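Local coordinates for protein anti-restriction endonuclease (PDB 3WX4) that mimics DNA to block DNA binding by the bacterial histone-like protein H-NS, and inhibits the host McrA restriction endonuclease, at residues Asp16-Leu21 / His30-Glu35; Asn45-Gly50 / Lys76-Tyr81. One frame throughout, in Å; residues are numbered along the deposited sequence.

Contact 1. Residues Asp16-Leu21 / His30-Glu35; sequences DILEKL and HSIVNE
Leu18 and Leu21 meet Ile32 and Val33 across two helical segments that run roughly antiparallel, their N-to-C directions 145° apart and their axes 10.8 Å from each other at the closest. Such a wide spacing is bridged by branched aliphatic tips alone. Ile32 meets both leucines, each with a different branch: CG2 lies 4.1 Å from Leu18 CD2, while CD1 reaches 3.9 Å from Leu21 CD2, the two side chains of this second pair crossing at about a right angle. Leu21 holds CG anti to its backbone N (chi1 -178°), which helps to bring CD2 to Ile32. Leu18 CD2 serves a second neighbour, lying 4.2 Å from Val33 CG2. On the remote side of segment 30-35, Asn34 ND2 lies over one face of the His30 ring and donates a nearly straight bond to His30 O.

All four touching residues are buried, as suits leucine, isoleucine and valine. Leu18 and Val33 also rest on Phe61 of strand 60-65, Leu18 and Leu21 meet Ile87, and Ile32 meets Tyr85, so the contact between helices 16-24 and 26-43 is flanked by strand 60-65 and by the residues that follow helix 71-84.

Contact 2. Residues Asn45-Gly50 / Lys76-Tyr81; sequences NDFLIG and KTIMIY
Ile49, on strand 47-51, and Ile78, on helix 71-84, reach toward each other tip to tip, with CD1 of Ile49 3.8 Å from CD1 of Ile78. The Ile49 methyl also lies 4.1 Å from Ile78 CG1, so it meets the last two carbons of the longer branch of its partner. Ile49 is fully extended: CG1 stands anti to the backbone N (chi1 -177°) and CD1 continues the zigzag (chi2 178°), which sends the methyl straight out from the strand toward the helix. Ile78 uses the arrangement common for isoleucine in helices, CG1 anti to the carbonyl carbon (chi1 -68°); this sends CG1 toward the strand, with CD1 turned so that it meets the Ile49 methyl.

Phe47, two residues before Ile49, points to the same side of the strand and adds a looser contact, its CE1 lying 4.4 Å from Ile78 CG1, which approaches the ring obliquely. Ile78 thus meets an aromatic ring and an aliphatic chain through its longer branch. The three touching residues are buried, and apolar side chains suit a helix laid against a sheet.

Leu48 meets Leu48 of the second subunit, while Asp46, just before the strand, forms a salt bridge with Lys69. Ile49 packs on Leu40 of helix 26-43 and on Phe61. Ile78 also touches Val63 of strand 60-65 and Phe13 of strand 2-14, so this one residue touches side chains from all three strands of the sheet.

In the fold
Both contacts belong to the apolar core and the residues that touch are all buried, but they join different elements. Contact 1 pairs two helices that are near neighbours in sequence, whereas contact 2 brings a strand against a helix across a longer span of chain. Their centres lie 14 Å apart and they do not touch directly. Phe61 of strand 60-65 touches residues of both: Leu18 and Val33 in contact 1, Ile49 in contact 2. Helix 26-43 carries half of contact 1 and, through Leu40, also touches Ile49. Contact 1 is wholly aliphatic, while contact 2 adds an aromatic ring and lies on a strand that also takes part in packing against the second subunit.

Contact 1. Residues Asp16-Leu21 / His30-Glu35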
loop_
_atom_site.group_PDB
_atom_site.type_symbol
_atom_site.label_atom_id
_atom_site.label_comp_id
_atom_site.label_asym_id
_atom_site.label_seq_id
_atom_site.Cartn_x
_atom_site.Cartn_y
_atom_site.Cartn_z
ATOM N N ASP A 16 19.776 9.388 -2.188
ATOM C CA ASP A 16 20.956 9.927 -2.870
ATOM C C ASP A 16 21.738 8.978 -3.811
ATOM O O ASP A 16 22.038 9.341 -4.969
ATOM C CB ASP A 16 21.959 10.457 -1.843
ATOM C CG ASP A 16 21.399 11.635 -0.980
ATOM O OD1 ASP A 16 20.355 12.282 -1.321
ATOM O OD2 ASP A 16 22.065 11.913 0.058
ATOM N N ILE A 17 22.113 7.796 -3.322
ATOM C CA ILE A 17 22.906 6.920 -4.156
ATOM C C ILE A 17 22.156 6.486 -5.430
ATOM O O ILE A 17 22.796 6.232 -6.464
ATOM C CB ILE A 17 23.430 5.691 -3.383
ATOM C CG1 ILE A 17 24.641 5.144 -4.102
ATOM C CG2 ILE A 17 22.348 4.591 -3.244
ATOM C CD1 ILE A 17 25.505 4.162 -3.252
ATOM N N LEU A 18 20.825 6.432 -5.368
ATOM C CA LEU A 18 20.053 6.023 -6.577
ATOM C C LEU A 18 19.963 7.189 -7.516
ATOM O O LEU A 18 20.017 6.996 -8.751
ATOM C CB LEU A 18 18.629 5.541 -6.243
ATOM C CG LEU A 18 18.621 4.073 -5.761
ATOM C CD1 LEU A 18 17.209 3.762 -5.169
ATOM C CD2 LEU A 18 19.005 3.080 -6.918
ATOM N N GLU A 19 19.799 8.404 -6.957
ATOM C CA GLU A 19 19.767 9.581 -7.825
ATOM C C GLU A 19 21.115 9.675 -8.567
ATOM O O GLU A 19 21.155 9.959 -9.769
ATOM C CB GLU A 19 19.570 10.870 -7.028
ATOM C CG GLU A 19 19.698 12.127 -7.883
ATOM C CD GLU A 19 19.481 13.403 -7.085
ATOM O OE1 GLU A 19 20.125 13.493 -5.993
ATOM O OE2 GLU A 19 18.697 14.270 -7.543
ATOM N N LYS A 20 22.224 9.438 -7.874
ATOM C CA LYS A 20 23.506 9.488 -8.538
ATOM C C LYS A 20 23.667 8.376 -9.586
ATOM O O LYS A 20 24.338 8.589 -10.604
ATOM C CB LYS A 20 24.653 9.381 -7.538
ATOM C CG LYS A 20 24.999 10.695 -6.926
ATOM C CD LYS A 20 25.885 10.492 -5.702
ATOM C CE LYS A 20 26.708 11.756 -5.436
ATOM N NZ LYS A 20 27.721 12.023 -6.563
ATOM N N LEU A 21 23.144 7.178 -9.298
ATOM C CA LEU A 21 23.244 6.092 -10.278
ATOM C C LEU A 21 22.477 6.483 -11.556
ATOM O O LEU A 21 22.941 6.223 -12.698
ATOM C CB LEU A 21 22.645 4.799 -9.708
ATOM C CG LEU A 21 22.759 3.610 -10.688
ATOM C CD1 LEU A 21 24.202 3.240 -10.836
ATOM C CD2 LEU A 21 21.944 2.429 -10.183
ATOM N N HIS A 30 17.069 2.179 -13.967
ATOM C CA HIS A 30 15.682 1.802 -14.222
ATOM C C HIS A 30 15.380 0.376 -13.785
ATOM O O HIS A 30 14.321 0.111 -13.168
ATOM C CB HIS A 30 15.335 1.977 -15.723
ATOM C CG HIS A 30 13.948 1.489 -16.066
ATOM N ND1 HIS A 30 12.837 2.307 -16.028
ATOM C CD2 HIS A 30 13.490 0.247 -16.368
ATOM C CE1 HIS A 30 11.748 1.593 -16.296
ATOM N NE2 HIS A 30 12.121 0.336 -16.504
ATOM N N SER A 31 16.305 -0.527 -14.076
ATOM C CA SER A 31 16.179 -1.960 -13.703
ATOM C C SER A 31 16.151 -2.077 -12.192
ATOM O O SER A 31 15.251 -2.699 -11.599
ATOM C CB SER A 31 17.401 -2.771 -14.167
ATOM O OG SER A 31 17.579 -2.629 -15.557
ATOM N N ILE A 32 17.116 -1.457 -11.534
ATOM C CA ILE A 32 17.128 -1.605 -10.073
ATOM C C ILE A 32 15.935 -0.985 -9.393
ATOM O O ILE A 32 15.313 -1.597 -8.512
ATOM C CB ILE A 32 18.406 -1.010 -9.483
ATOM C CG1 ILE A 32 19.607 -1.884 -9.914
ATOM C CG2 ILE A 32 18.223 -0.842 -7.975
ATOM C CD1 ILE A 32 20.985 -1.268 -9.654
ATOM N N VAL A 33 15.531 0.205 -9.829
ATOM C CA VAL A 33 14.428 0.816 -9.159
ATOM C C VAL A 33 13.130 0.050 -9.332
ATOM O O VAL A 33 12.261 0.026 -8.432
ATOM C CB VAL A 33 14.268 2.255 -9.633
ATOM C CG1 VAL A 33 12.896 2.724 -9.414
ATOM C CG2 VAL A 33 15.242 3.092 -8.883
ATOM N N ASN A 34 12.981 -0.601 -10.479
ATOM C CA ASN A 34 11.714 -1.302 -10.654
ATOM C C ASN A 34 11.677 -2.646 -9.859
ATOM O O ASN A 34 10.604 -3.062 -9.430
ATOM C CB ASN A 34 11.414 -1.436 -12.153
ATOM C CG ASN A 34 10.824 -0.115 -12.740
ATOM O OD1 ASN A 34 9.593 0.147 -12.614
ATOM N ND2 ASN A 34 11.701 0.757 -13.309
ATOM N N GLU A 35 12.829 -3.294 -9.674
ATOM C CA GLU A 35 12.882 -4.513 -8.870
ATOM C C GLU A 35 12.752 -4.098 -7.413
ATOM O O GLU A 35 12.075 -4.769 -6.627
ATOM C CB GLU A 35 14.183 -5.272 -9.051
ATOM C CG GLU A 35 14.238 -6.513 -8.165
ATOM C CD GLU A 35 15.549 -7.294 -8.257
ATOM O OE1 GLU A 35 15.561 -8.297 -8.993
ATOM O OE2 GLU A 35 16.580 -6.938 -7.598
#

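Contact 2. Residues Asn45-Gly50 / Lys76-Tyr81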
loop_
_atom_site.group_PDB
_atom_site.type_symbol
_atom_site.label_atom_id
_atom_site.label_comp_id
_atom_site.label_asym_id
_atom_site.label_seq_id
_atom_site.Cartn_x
_atom_site.Cartn_y
_atom_site.Cartn_z
ATOM N N ASN A 45 3.512 -5.194 3.686
ATOM C CA ASN A 45 2.131 -4.861 3.426
ATOM C C ASN A 45 1.664 -3.598 4.068
ATOM O O ASN A 45 0.506 -3.266 3.915
ATOM C CB ASN A 45 1.231 -6.008 3.894
ATOM C CG ASN A 45 1.480 -6.354 5.357
ATOM O OD1 ASN A 45 1.675 -5.441 6.206
ATOM N ND2 ASN A 45 1.490 -7.659 5.672
ATOM N N ASP A 46 2.553 -2.871 4.732
ATOM C CA ASP A 46 2.183 -1.652 5.454
ATOM C C ASP A 46 2.624 -0.280 4.895
ATOM O O ASP A 46 2.662 0.733 5.619
ATOM C CB ASP A 46 2.638 -1.787 6.930
ATOM C CG ASP A 46 4.099 -2.261 7.058
ATOM O OD1 ASP A 46 4.809 -2.333 6.014
ATOM O OD2 ASP A 46 4.550 -2.554 8.205
ATOM N N PHE A 47 2.969 -0.227 3.599
ATOM C CA PHE A 47 3.305 1.061 3.020
ATOM C C PHE A 47 3.291 0.929 1.497
ATOM O O PHE A 47 3.390 -0.178 0.970
ATOM C CB PHE A 47 4.667 1.593 3.504
ATOM C CG PHE A 47 5.854 0.797 3.049
ATOM C CD1 PHE A 47 6.462 1.037 1.805
ATOM C CD2 PHE A 47 6.407 -0.151 3.873
ATOM C CE1 PHE A 47 7.584 0.341 1.417
ATOM C CE2 PHE A 47 7.565 -0.875 3.487
ATOM C CZ PHE A 47 8.153 -0.626 2.245
ATOM N N LEU A 48 3.071 2.052 0.834
ATOM C CA LEU A 48 3.086 2.084 -0.656
ATOM C C LEU A 48 4.344 2.849 -1.008
ATOM O O LEU A 48 4.772 3.753 -0.259
ATOM C CB LEU A 48 1.886 2.862 -1.191
ATOM C CG LEU A 48 0.513 2.244 -1.003
ATOM C CD1 LEU A 48 -0.557 3.294 -1.412
ATOM C CD2 LEU A 48 0.389 0.958 -1.872
ATOM N N ILE A 49 4.965 2.519 -2.142
ATOM C CA ILE A 49 6.147 3.269 -2.545
ATOM C C ILE A 49 6.129 3.275 -4.065
ATOM O O ILE A 49 5.578 2.345 -4.696
ATOM C CB ILE A 49 7.435 2.618 -2.047
ATOM C CG1 ILE A 49 8.623 3.496 -2.432
ATOM C CG2 ILE A 49 7.547 1.185 -2.575
ATOM C CD1 ILE A 49 9.943 2.968 -1.936
ATOM N N GLY A 50 6.690 4.318 -4.663
ATOM C CA GLY A 50 6.704 4.342 -6.121
ATOM C C GLY A 50 7.607 5.471 -6.591
ATOM O O GLY A 50 7.974 6.396 -5.839
ATOM N N LYS A 76 13.892 2.720 7.030
ATOM C CA LYS A 76 14.951 1.801 7.346
ATOM C C LYS A 76 14.827 0.574 6.483
ATOM O O LYS A 76 15.827 0.001 6.044
ATOM C CB LYS A 76 14.875 1.341 8.814
ATOM C CG LYS A 76 15.604 2.207 9.826
ATOM C CD LYS A 76 15.520 1.478 11.206
ATOM C CE LYS A 76 16.233 2.237 12.343
ATOM N NZ LYS A 76 16.046 1.499 13.670
ATOM N N THR A 77 13.592 0.124 6.295
ATOM C CA THR A 77 13.360 -1.060 5.501
ATOM C C THR A 77 13.792 -0.765 4.045
ATOM O O THR A 77 14.469 -1.564 3.412
ATOM C CB THR A 77 11.876 -1.443 5.535
ATOM O OG1 THR A 77 11.502 -1.775 6.879
ATOM C CG2 THR A 77 11.603 -2.683 4.640
ATOM N N ILE A 78 13.376 0.381 3.530
ATOM C CA ILE A 78 13.737 0.731 2.146
ATOM C C ILE A 78 15.267 0.709 2.010
ATOM O O ILE A 78 15.811 0.076 1.104
ATOM C CB ILE A 78 13.186 2.123 1.785
ATOM C CG1 ILE A 78 11.656 2.088 1.718
ATOM C CG2 ILE A 78 13.774 2.603 0.402
ATOM C CD1 ILE A 78 11.062 3.467 1.695
ATOM N N MET A 79 15.977 1.349 2.940
ATOM C CA MET A 79 17.430 1.382 2.831
ATOM C C MET A 79 18.080 0.042 2.920
ATOM O O MET A 79 19.089 -0.188 2.265
ATOM C CB MET A 79 18.044 2.354 3.833
ATOM C CG MET A 79 17.560 3.777 3.618
ATOM S SD MET A 79 17.916 4.303 1.824
ATOM C CE MET A 79 19.667 3.943 1.760
ATOM N N ILE A 80 17.528 -0.877 3.719
ATOM C CA ILE A 80 18.126 -2.217 3.770
ATOM C C ILE A 80 18.115 -2.837 2.365
ATOM O O ILE A 80 19.083 -3.450 1.921
ATOM C CB ILE A 80 17.338 -3.152 4.749
ATOM C CG1 ILE A 80 17.769 -2.845 6.192
ATOM C CG2 ILE A 80 17.622 -4.613 4.432
ATOM C CD1 ILE A 80 16.744 -3.282 7.267
ATOM N N TYR A 81 16.986 -2.709 1.679
ATOM C CA TYR A 81 16.883 -3.245 0.319
ATOM C C TYR A 81 17.823 -2.501 -0.607
ATOM O O TYR A 81 18.477 -3.116 -1.420
ATOM C CB TYR A 81 15.454 -3.102 -0.200
ATOM C CG TYR A 81 14.521 -4.122 0.380
ATOM C CD1 TYR A 81 14.102 -5.215 -0.376
ATOM C CD2 TYR A 81 14.005 -3.962 1.672
ATOM C CE1 TYR A 81 13.166 -6.135 0.130
ATOM C CE2 TYR A 81 13.084 -4.860 2.192
ATOM C CZ TYR A 81 12.662 -5.942 1.418
ATOM O OH TYR A 81 11.704 -6.798 1.906
#